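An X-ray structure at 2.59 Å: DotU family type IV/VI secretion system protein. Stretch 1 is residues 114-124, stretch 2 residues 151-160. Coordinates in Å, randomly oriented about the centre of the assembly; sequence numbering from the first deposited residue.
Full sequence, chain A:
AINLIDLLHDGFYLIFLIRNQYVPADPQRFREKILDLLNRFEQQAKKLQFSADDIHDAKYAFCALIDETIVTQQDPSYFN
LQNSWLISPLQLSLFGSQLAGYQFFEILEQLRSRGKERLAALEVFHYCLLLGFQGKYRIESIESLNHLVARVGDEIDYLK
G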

# COMPACT_ATOMS: atom_id res chain seq x y z
N ARG A 114 14.17 -10.14 -7.77
CA ARG A 114 15.10 -9.14 -8.27
C ARG A 114 16.00 -8.56 -7.19
O ARG A 114 16.94 -7.84 -7.53
CB ARG A 114 14.38 -8.01 -9.00
CG ARG A 114 13.68 -8.43 -10.27
CD ARG A 114 14.68 -8.74 -11.38
NE ARG A 114 15.71 -7.71 -11.54
CZ ARG A 114 15.54 -6.54 -12.14
NH1 ARG A 114 14.35 -6.18 -12.62
NH2 ARG A 114 16.56 -5.70 -12.23
N GLY A 115 15.68 -8.78 -5.91
CA GLY A 115 16.61 -8.56 -4.81
C GLY A 115 17.10 -7.13 -4.63
O GLY A 115 16.36 -6.27 -4.15
N LYS A 116 18.35 -6.89 -5.01
CA LYS A 116 18.98 -5.59 -4.80
C LYS A 116 18.52 -4.56 -5.82
O LYS A 116 18.39 -3.37 -5.49
CB LYS A 116 20.50 -5.73 -4.86
CG LYS A 116 21.28 -4.43 -4.64
CD LYS A 116 21.17 -3.93 -3.20
CE LYS A 116 22.02 -2.66 -2.96
NZ LYS A 116 21.86 -2.06 -1.58
N GLU A 117 18.27 -4.98 -7.06
CA GLU A 117 17.91 -4.05 -8.12
C GLU A 117 16.53 -3.43 -7.94
O GLU A 117 16.27 -2.39 -8.56
CB GLU A 117 18.02 -4.72 -9.49
CG GLU A 117 19.44 -5.19 -9.83
CD GLU A 117 19.60 -6.70 -9.95
OE1 GLU A 117 18.65 -7.36 -10.40
OE2 GLU A 117 20.70 -7.20 -9.64
N ARG A 118 15.62 -4.08 -7.22
CA ARG A 118 14.31 -3.48 -6.97
C ARG A 118 13.99 -3.40 -5.48
O ARG A 118 12.81 -3.37 -5.10
CB ARG A 118 13.21 -4.21 -7.74
CG ARG A 118 13.55 -4.26 -9.23
CD ARG A 118 12.53 -3.64 -10.12
NE ARG A 118 11.24 -4.33 -10.20
CZ ARG A 118 10.06 -3.73 -10.11
NH1 ARG A 118 8.98 -4.46 -10.26
NH2 ARG A 118 10.00 -2.43 -9.86
N LEU A 119 15.03 -3.25 -4.65
CA LEU A 119 14.88 -3.28 -3.20
C LEU A 119 14.13 -2.07 -2.68
O LEU A 119 13.52 -2.14 -1.61
CB LEU A 119 16.26 -3.37 -2.54
CG LEU A 119 16.43 -3.02 -1.06
CD1 LEU A 119 15.86 -4.09 -0.17
CD2 LEU A 119 17.92 -2.83 -0.75
N ALA A 120 14.18 -0.94 -3.39
CA ALA A 120 13.38 0.21 -2.98
C ALA A 120 11.89 -0.11 -3.08
O ALA A 120 11.12 0.19 -2.18
CB ALA A 120 13.73 1.46 -3.79
N ALA A 121 11.48 -0.74 -4.19
CA ALA A 121 10.09 -1.17 -4.30
C ALA A 121 9.75 -2.22 -3.25
O ALA A 121 8.67 -2.18 -2.65
CB ALA A 121 9.82 -1.75 -5.70
N LEU A 122 10.68 -3.13 -2.96
CA LEU A 122 10.34 -4.25 -2.09
C LEU A 122 10.21 -3.81 -0.64
O LEU A 122 9.43 -4.40 0.11
CB LEU A 122 11.35 -5.40 -2.28
CG LEU A 122 11.37 -6.61 -1.34
CD1 LEU A 122 10.20 -7.52 -1.69
CD2 LEU A 122 12.66 -7.35 -1.53
N GLU A 123 10.93 -2.75 -0.25
CA GLU A 123 10.77 -2.17 1.08
C GLU A 123 9.36 -1.61 1.29
O GLU A 123 8.84 -1.63 2.41
CB GLU A 123 11.80 -1.06 1.28
CG GLU A 123 13.10 -1.48 1.94
CD GLU A 123 14.24 -0.52 1.59
OE1 GLU A 123 14.00 0.37 0.76
OE2 GLU A 123 15.32 -0.58 2.23
N VAL A 124 8.76 -1.06 0.23
CA VAL A 124 7.38 -0.57 0.27
C VAL A 124 6.40 -1.73 0.44
O VAL A 124 5.47 -1.67 1.26
CB VAL A 124 7.07 0.28 -0.98
CG1 VAL A 124 5.58 0.55 -1.12
CG2 VAL A 124 7.82 1.60 -0.95
N ARG A 151 9.97 -13.28 6.59
CA ARG A 151 11.11 -13.59 5.73
C ARG A 151 11.37 -12.56 4.65
O ARG A 151 12.52 -12.36 4.26
CB ARG A 151 10.95 -14.93 5.04
CG ARG A 151 10.05 -15.87 5.73
CD ARG A 151 9.78 -17.05 4.91
NE ARG A 151 9.28 -18.15 5.74
CZ ARG A 151 9.02 -19.38 5.31
NH1 ARG A 151 9.23 -19.69 4.06
NH2 ARG A 151 8.58 -20.27 6.17
N VAL A 152 10.32 -11.92 4.13
CA VAL A 152 10.59 -10.78 3.27
C VAL A 152 11.36 -9.74 4.06
O VAL A 152 12.28 -9.10 3.55
CB VAL A 152 9.29 -10.22 2.69
CG1 VAL A 152 9.56 -9.05 1.78
CG2 VAL A 152 8.55 -11.29 1.94
N GLY A 153 11.04 -9.62 5.35
CA GLY A 153 11.80 -8.75 6.23
C GLY A 153 13.23 -9.20 6.39
O GLY A 153 14.15 -8.38 6.49
N ASP A 154 13.44 -10.53 6.46
CA ASP A 154 14.78 -11.09 6.57
C ASP A 154 15.59 -10.84 5.31
O ASP A 154 16.78 -10.52 5.39
CB ASP A 154 14.72 -12.61 6.79
CG ASP A 154 14.20 -13.01 8.17
OD1 ASP A 154 14.39 -12.25 9.15
OD2 ASP A 154 13.62 -14.12 8.28
N GLU A 155 14.95 -10.99 4.14
CA GLU A 155 15.65 -10.79 2.87
C GLU A 155 16.07 -9.34 2.70
O GLU A 155 17.14 -9.06 2.16
CB GLU A 155 14.78 -11.25 1.70
CG GLU A 155 14.74 -12.73 1.61
CD GLU A 155 13.38 -13.27 1.24
OE1 GLU A 155 12.61 -12.60 0.50
OE2 GLU A 155 13.07 -14.37 1.76
N ILE A 156 15.24 -8.41 3.15
CA ILE A 156 15.64 -7.01 3.11
C ILE A 156 16.82 -6.77 4.04
O ILE A 156 17.77 -6.07 3.67
CB ILE A 156 14.44 -6.11 3.43
CG1 ILE A 156 13.37 -6.29 2.34
CG2 ILE A 156 14.91 -4.67 3.50
CD1 ILE A 156 12.13 -5.49 2.57
N ASP A 157 16.78 -7.34 5.25
CA ASP A 157 17.94 -7.25 6.14
C ASP A 157 19.18 -7.87 5.48
O ASP A 157 20.29 -7.35 5.63
CB ASP A 157 17.71 -7.99 7.46
CG ASP A 157 16.79 -7.25 8.42
OD1 ASP A 157 16.67 -6.00 8.34
OD2 ASP A 157 16.22 -7.94 9.30
N TYR A 158 18.99 -8.98 4.75
CA TYR A 158 20.10 -9.66 4.10
C TYR A 158 20.68 -8.86 2.94
O TYR A 158 21.90 -8.87 2.72
CB TYR A 158 19.65 -11.05 3.62
CG TYR A 158 20.66 -11.83 2.78
CD1 TYR A 158 21.39 -12.87 3.32
CD2 TYR A 158 20.87 -11.53 1.44
CE1 TYR A 158 22.31 -13.59 2.54
CE2 TYR A 158 21.78 -12.23 0.67
CZ TYR A 158 22.49 -13.26 1.22
OH TYR A 158 23.40 -13.95 0.42
N LEU A 159 19.82 -8.17 2.18
CA LEU A 159 20.29 -7.44 1.01
C LEU A 159 21.10 -6.21 1.36
O LEU A 159 21.72 -5.62 0.47
CB LEU A 159 19.11 -7.07 0.11
CG LEU A 159 18.42 -8.28 -0.54
CD1 LEU A 159 17.03 -7.92 -1.05
CD2 LEU A 159 19.32 -8.80 -1.63
N LYS A 160 21.13 -5.82 2.64
CA LYS A 160 21.95 -4.70 3.10
C LYS A 160 23.29 -5.18 3.73
O LYS A 160 23.38 -5.62 4.90
CB LYS A 160 21.15 -3.88 4.10
CG LYS A 160 19.68 -3.67 3.68
CD LYS A 160 18.98 -2.73 4.63
CE LYS A 160 17.68 -2.17 4.07
NZ LYS A 160 16.95 -1.48 5.20

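No hydrogen bond links the two stretches; a single salt bridge, Glu123 OE2 to Lys160 NZ at 3.5 Å, is their one polar tie. Most of the rest is apolar packing, with a few close contacts to backbone atoms. The helix that begins at Leu119 and the helix of stretch 2 run roughly antiparallel, at 147°, and their axes come no closer than 10.6 Å. That spacing leaves room for branched aliphatic side chains between them.

Leu119 and Leu122 point toward stretch 2, one helical turn apart. Leu119 CD1 lies 3.8 Å from Ile156 CG2 and 4.1 Å from Leu159 CD1. Leu122 CD1 meets Val152 CG1 at 3.8 Å, and Leu122 CD2 sits 4.1 Å from Ile156 CG1. Ile156 thus touches both leucines.

Leu159 loses the most surface to the contact. It reaches the turn before the first helix, where its CD1 lies 3.6 Å from Gly115 O. Gly115 has positive phi, which favours glycine. The type II' turn from Arg114 to Glu117 is closed by Glu117 N to Arg114 O, 3.2 Å. A salt bridge between Arg114 NE and Glu117 OE1, also 3.2 Å, braces it.

Glu123 CB points sideways, but the carboxylate comes nearer stretch 2 and pairs with the positively charged Lys160 amino group. Its aliphatic part also packs, with Glu123 CG 4.0 Å from Ile156 CG2.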